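Side-chain contacts in membrane protein, putative (Geobacter sulfurreducens PCA, PDB 2QYB), which probably combines membrane transport with phosphatase activity, and is represented here by its GAF domain alone: residues 9-12 and 13-16; 22-25 and 26-29; 100-104 and 105-109. All coordinates share one frame; numbering follows the deposited sequence.

The chain begins with helix 10-32, which carries both contact 1 and contact 2. Contact 1 sits at the helix start, next to the last residues of the model and against the second subunit. About 20 Å further on, centre to centre, contact 2 lies where the helix packs on strands 37-43 and 49-56 and on helix 139-158. Contact 3 comes later. It closes the turn that leads from helix 96-104 into strand 109-115, on the opposite side of the chain's centre from contact 1. All three are local, and each closes only short helical or turn loops. They follow one another in series, so none nests in or crosses another.

Contact 1. Residues 9-12 and 13-16; sequences SEIM and NRTL
Ile11 O is gripped twice by Thr15. Thr15 N donates to Ile11 O at 2.8 Å, close to the line of the C=O bond. Thr15 OG1 donates to Ile11 O at 2.8 Å, from above the carbonyl plane. A first torsion of -55° sets OG1 beside the Thr15 backbone N, which turns it back over the preceding helical turn. The side chains of Ile11 and Thr15 lie side by side and point the same way. Asn13 repeats the pattern on Ser9 O. Asn13 N bonds to Ser9 O at 3.0 Å, and Asn13 ND2 adds a weak, bent bond to the same Ser9 O at 2.8 Å. The other end of the amide, OD1, bonds to Arg52 of the second subunit. Arg14 bends at its third torsion (44°). This brings NH1 to 3.5 Å from Ile11 CA, with the guanidinium set obliquely there, while NH2 bonds to Ile158 O near the end of helix 139-158. Met12 is selenomethionine. Its chain runs extended, and its CG lies 4.3 Å from Leu16 CD1. Ile11 and Met12 also pack on Ile11 and Leu18 of the second subunit. The buried polar groups of Asn13 and Thr15 are therefore met by backbone carbonyls and, for Asn13, by a partner across the dimer. The charge of Arg14 lies at a helix C-terminal end, where the carbonyl dipoles are likely to stabilise it.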
# COMPACT_ATOMS: atom_id res chain seq x y z
N SER A 9 15.38 7.31 -10.12
CA SER A 9 15.15 5.91 -10.64
C SER A 9 15.73 4.77 -9.73
O SER A 9 15.04 3.83 -9.35
CB SER A 9 15.69 5.78 -12.06
OG SER A 9 16.08 4.45 -12.32
N GLU A 10 17.01 4.88 -9.41
CA GLU A 10 17.62 4.07 -8.35
C GLU A 10 17.00 4.45 -6.98
O GLU A 10 16.58 3.58 -6.18
CB GLU A 10 19.15 4.27 -8.33
CG GLU A 10 19.66 5.71 -8.66
CD GLU A 10 21.20 5.80 -8.75
OE1 GLU A 10 21.85 4.77 -9.04
OE2 GLU A 10 21.76 6.91 -8.54
N ILE A 11 16.95 5.75 -6.73
CA ILE A 11 16.35 6.26 -5.51
C ILE A 11 14.84 5.94 -5.51
O ILE A 11 14.29 5.50 -4.52
CB ILE A 11 16.70 7.76 -5.32
CG1 ILE A 11 15.85 8.41 -4.23
CG2 ILE A 11 16.59 8.49 -6.64
CD1 ILE A 11 16.56 9.61 -3.55
N MSE A 12 14.21 6.10 -6.66
CA MSE A 12 12.84 5.66 -6.87
C MSE A 12 12.59 4.22 -6.44
O MSE A 12 11.61 3.95 -5.74
CB MSE A 12 12.47 5.79 -8.36
CG MSE A 12 11.04 5.46 -8.58
SE MSE A 12 10.51 5.69 -10.41
CE MSE A 12 8.61 5.63 -10.11
N ASN A 13 13.44 3.32 -6.92
CA ASN A 13 13.35 1.88 -6.58
C ASN A 13 13.61 1.57 -5.11
O ASN A 13 12.96 0.69 -4.54
CB ASN A 13 14.29 1.04 -7.45
CG ASN A 13 13.69 0.73 -8.82
OD1 ASN A 13 12.66 0.08 -8.91
ND2 ASN A 13 14.34 1.18 -9.88
N ARG A 14 14.55 2.29 -4.50
CA ARG A 14 14.78 2.19 -3.05
C ARG A 14 13.59 2.72 -2.24
O ARG A 14 13.23 2.15 -1.24
CB ARG A 14 16.11 2.87 -2.63
CG ARG A 14 17.34 1.97 -2.89
CD ARG A 14 18.71 2.73 -2.90
NE ARG A 14 18.91 3.74 -1.82
CZ ARG A 14 19.00 5.06 -2.00
NH1 ARG A 14 18.92 5.62 -3.21
NH2 ARG A 14 19.17 5.86 -0.96
N THR A 15 12.96 3.79 -2.70
CA THR A 15 11.75 4.29 -2.07
C THR A 15 10.59 3.29 -2.22
O THR A 15 9.85 3.04 -1.28
CB THR A 15 11.39 5.64 -2.66
OG1 THR A 15 12.52 6.50 -2.53
CG2 THR A 15 10.17 6.29 -1.96
N LEU A 16 10.46 2.67 -3.38
CA LEU A 16 9.41 1.66 -3.54
C LEU A 16 9.68 0.45 -2.66
O LEU A 16 8.74 -0.19 -2.20
CB LEU A 16 9.27 1.24 -5.01
CG LEU A 16 8.69 2.29 -5.97
CD1 LEU A 16 8.89 1.88 -7.45
CD2 LEU A 16 7.19 2.57 -5.65

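Contact 2. Residues 22-25 and 26-29; sequences MDDL and LNLL
Met22 O takes the backbone N-H of Leu26 at 3.1 Å in an almost straight bond of 171°. Leu26 CG lies 3.6 Å from Met22 O. The selenomethionine side chain of Met22 turns away, to Ile40 and Leu152 of its own chain and to Leu16 of the second subunit. Asp23 O accepts from Asn27 N at 3.1 Å. With chi1 at -65°, Asn27 CG stands beside its own backbone N, which brings the amide close to Asp23 O. ND2 is near Asp23 O, but the angle is too poor for a bond. Both side chains also reach strand 49-56: Asp23 OD1 bonds to Ser53 OG, and Asn27 OD1 to Ser55 OG. An alanine in place of Asn27 would probably leave Ser55 OG without its mate on the helix. Asp24 O receives Leu28 N at 2.9 Å, with Leu28 CG 3.3 Å from the same oxygen. Leu25 O bonds to Leu29 N at 3.0 Å, and both leucines reach Leu148 of helix 139-158. This is a regular alpha-helix lying on the antiparallel sheet and packed beside helix 139-158, as fits a GAF domain of strand order 2-1-5-4-3.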
# COMPACT_ATOMS: atom_id res chain seq x y z
N MSE A 22 7.63 -0.88 5.02
CA MSE A 22 6.68 -0.24 5.96
C MSE A 22 5.37 -0.96 5.99
O MSE A 22 4.89 -1.32 7.05
CB MSE A 22 6.40 1.21 5.62
CG MSE A 22 7.61 2.07 5.64
SE MSE A 22 7.30 4.04 5.43
CE MSE A 22 6.60 4.16 3.57
N ASP A 23 4.78 -1.16 4.83
CA ASP A 23 3.51 -1.88 4.75
C ASP A 23 3.55 -3.26 5.41
O ASP A 23 2.59 -3.64 6.05
CB ASP A 23 3.06 -2.01 3.27
CG ASP A 23 2.47 -0.69 2.69
OD1 ASP A 23 2.56 0.40 3.28
OD2 ASP A 23 1.89 -0.75 1.61
N ASP A 24 4.62 -4.02 5.20
CA ASP A 24 4.74 -5.39 5.76
C ASP A 24 4.83 -5.30 7.26
O ASP A 24 4.25 -6.09 7.98
CB ASP A 24 5.99 -6.16 5.25
CG ASP A 24 5.87 -6.59 3.80
OD1 ASP A 24 4.76 -6.46 3.22
OD2 ASP A 24 6.91 -7.05 3.24
N LEU A 25 5.58 -4.33 7.75
CA LEU A 25 5.72 -4.20 9.20
C LEU A 25 4.41 -3.88 9.88
O LEU A 25 4.07 -4.50 10.85
CB LEU A 25 6.84 -3.20 9.57
CG LEU A 25 8.26 -3.82 9.42
CD1 LEU A 25 9.39 -2.79 9.41
CD2 LEU A 25 8.54 -4.90 10.47
N LEU A 26 3.64 -2.95 9.34
CA LEU A 26 2.31 -2.64 9.92
C LEU A 26 1.36 -3.85 9.83
O LEU A 26 0.67 -4.15 10.78
CB LEU A 26 1.65 -1.46 9.23
CG LEU A 26 2.33 -0.09 9.21
CD1 LEU A 26 1.41 1.03 8.50
CD2 LEU A 26 2.77 0.32 10.62
N ASN A 27 1.31 -4.53 8.69
CA ASN A 27 0.55 -5.80 8.55
C ASN A 27 0.94 -6.82 9.60
O ASN A 27 0.09 -7.48 10.17
CB ASN A 27 0.74 -6.41 7.15
CG ASN A 27 0.16 -5.51 5.98
OD1 ASN A 27 -0.73 -4.65 6.17
ND2 ASN A 27 0.66 -5.75 4.77
N LEU A 28 2.23 -6.98 9.88
CA LEU A 28 2.65 -7.99 10.90
C LEU A 28 2.23 -7.54 12.31
O LEU A 28 1.74 -8.31 13.13
CB LEU A 28 4.15 -8.25 10.84
CG LEU A 28 4.77 -8.93 9.61
CD1 LEU A 28 6.28 -8.80 9.73
CD2 LEU A 28 4.41 -10.40 9.42
N LEU A 29 2.37 -6.26 12.58
CA LEU A 29 1.91 -5.65 13.84
C LEU A 29 0.42 -5.92 14.09
O LEU A 29 0.02 -6.27 15.19
CB LEU A 29 2.11 -4.16 13.73
CG LEU A 29 2.41 -3.21 14.88
CD1 LEU A 29 1.79 -1.80 14.48
CD2 LEU A 29 1.95 -3.69 16.16

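Contact 3. Residues 100-104 and 105-109; sequences ELMQK and EGIKS
Ile107 packs back on the last turn of helix 96-104, mainly against Met102. Its CB lies 3.6 Å from Met102 O. Ile107 CG1, anti to its own carbonyl carbon (chi1 -60°), passes Met102 O at 3.8 Å. The tip, Ile107 CD1, lies 4.1 Å from Met102 CB. CG2 also faces the selenomethionine methyl of Met102, but so closely that the modelled spacing is doubtful. The two side chains cross obliquely. The backbone between them makes a Schellman motif. Ile107 N bonds to Met102 O at 3.1 Å, and Gly106 N bonds to Gln103 O at 2.8 Å, the donor standing well above the carbonyl plane. Gly106 has a phi of 90°, where a side chain would jam against the carbonyl oxygen of Glu105. Glu105 N has weak bonds to Leu101 O and Met102 O. Its side chain folds over the same turn, with CB 3.3 Å from Met102 O and CG 3.5 Å from Leu101 O, before OE2 leaves to bond with Ile62 N. Beyond Ile107 the chain enters strand 109-115 through a classic beta bulge, in which Lys108 and Ser109 both face Ser130.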
# COMPACT_ATOMS: atom_id res chain seq x y z
N GLU A 100 -15.66 12.39 21.38
CA GLU A 100 -16.90 11.96 20.78
C GLU A 100 -16.69 11.40 19.35
O GLU A 100 -17.25 10.36 19.00
CB GLU A 100 -17.90 13.12 20.81
CG GLU A 100 -19.30 12.77 20.36
CD GLU A 100 -19.96 11.72 21.24
OE1 GLU A 100 -19.62 11.63 22.46
OE2 GLU A 100 -20.82 10.99 20.69
N LEU A 101 -15.86 12.07 18.54
CA LEU A 101 -15.64 11.67 17.13
C LEU A 101 -14.98 10.30 17.03
O LEU A 101 -15.34 9.49 16.20
CB LEU A 101 -14.78 12.68 16.40
CG LEU A 101 -15.39 13.74 15.49
CD1 LEU A 101 -16.91 14.04 15.69
CD2 LEU A 101 -14.53 15.03 15.57
N MSE A 102 -14.05 10.05 17.93
CA MSE A 102 -13.30 8.82 17.95
C MSE A 102 -14.11 7.63 18.44
O MSE A 102 -14.02 6.56 17.82
CB MSE A 102 -12.05 8.98 18.80
CG MSE A 102 -11.05 9.99 18.22
SE MSE A 102 -9.34 9.93 19.14
CE MSE A 102 -9.18 8.00 19.17
N GLN A 103 -14.88 7.80 19.52
CA GLN A 103 -15.76 6.74 20.03
C GLN A 103 -16.85 6.37 18.97
O GLN A 103 -17.28 5.23 18.85
CB GLN A 103 -16.45 7.16 21.34
CG GLN A 103 -15.53 7.46 22.52
CD GLN A 103 -16.30 7.65 23.85
OE1 GLN A 103 -17.27 8.43 23.95
NE2 GLN A 103 -15.88 6.91 24.87
N LYS A 104 -17.27 7.35 18.21
CA LYS A 104 -18.21 7.13 17.13
C LYS A 104 -17.58 6.21 16.06
O LYS A 104 -18.27 5.43 15.42
CB LYS A 104 -18.66 8.52 16.59
CG LYS A 104 -19.57 8.55 15.34
CD LYS A 104 -20.93 7.82 15.49
CE LYS A 104 -21.50 7.52 14.10
NZ LYS A 104 -22.94 7.13 14.07
N GLU A 105 -16.27 6.28 15.89
CA GLU A 105 -15.54 5.33 15.05
C GLU A 105 -15.27 4.01 15.78
O GLU A 105 -14.75 3.07 15.16
CB GLU A 105 -14.16 5.90 14.64
CG GLU A 105 -14.17 7.18 13.83
CD GLU A 105 -13.78 6.98 12.37
OE1 GLU A 105 -14.04 5.89 11.79
OE2 GLU A 105 -13.22 7.93 11.79
N GLY A 106 -15.55 3.93 17.08
CA GLY A 106 -15.32 2.69 17.84
C GLY A 106 -13.94 2.54 18.49
O GLY A 106 -13.61 1.51 19.07
N ILE A 107 -13.13 3.60 18.42
CA ILE A 107 -11.77 3.61 19.01
C ILE A 107 -11.75 3.61 20.55
O ILE A 107 -12.26 4.54 21.18
CB ILE A 107 -10.95 4.83 18.51
CG1 ILE A 107 -10.81 4.77 16.96
CG2 ILE A 107 -9.56 4.88 19.24
CD1 ILE A 107 -10.51 6.17 16.25
N LYS A 108 -11.13 2.59 21.14
CA LYS A 108 -11.02 2.45 22.60
C LYS A 108 -9.73 3.01 23.18
O LYS A 108 -9.67 3.42 24.32
CB LYS A 108 -11.15 0.97 23.00
CG LYS A 108 -12.51 0.45 22.64
CD LYS A 108 -12.90 -0.88 23.30
CE LYS A 108 -14.38 -1.19 22.98
NZ LYS A 108 -15.32 0.02 23.24
N SER A 109 -8.70 3.02 22.37
CA SER A 109 -7.31 3.06 22.85
C SER A 109 -6.42 3.56 21.66
O SER A 109 -6.66 3.17 20.51
CB SER A 109 -6.98 1.64 23.25
OG SER A 109 -5.74 1.53 23.88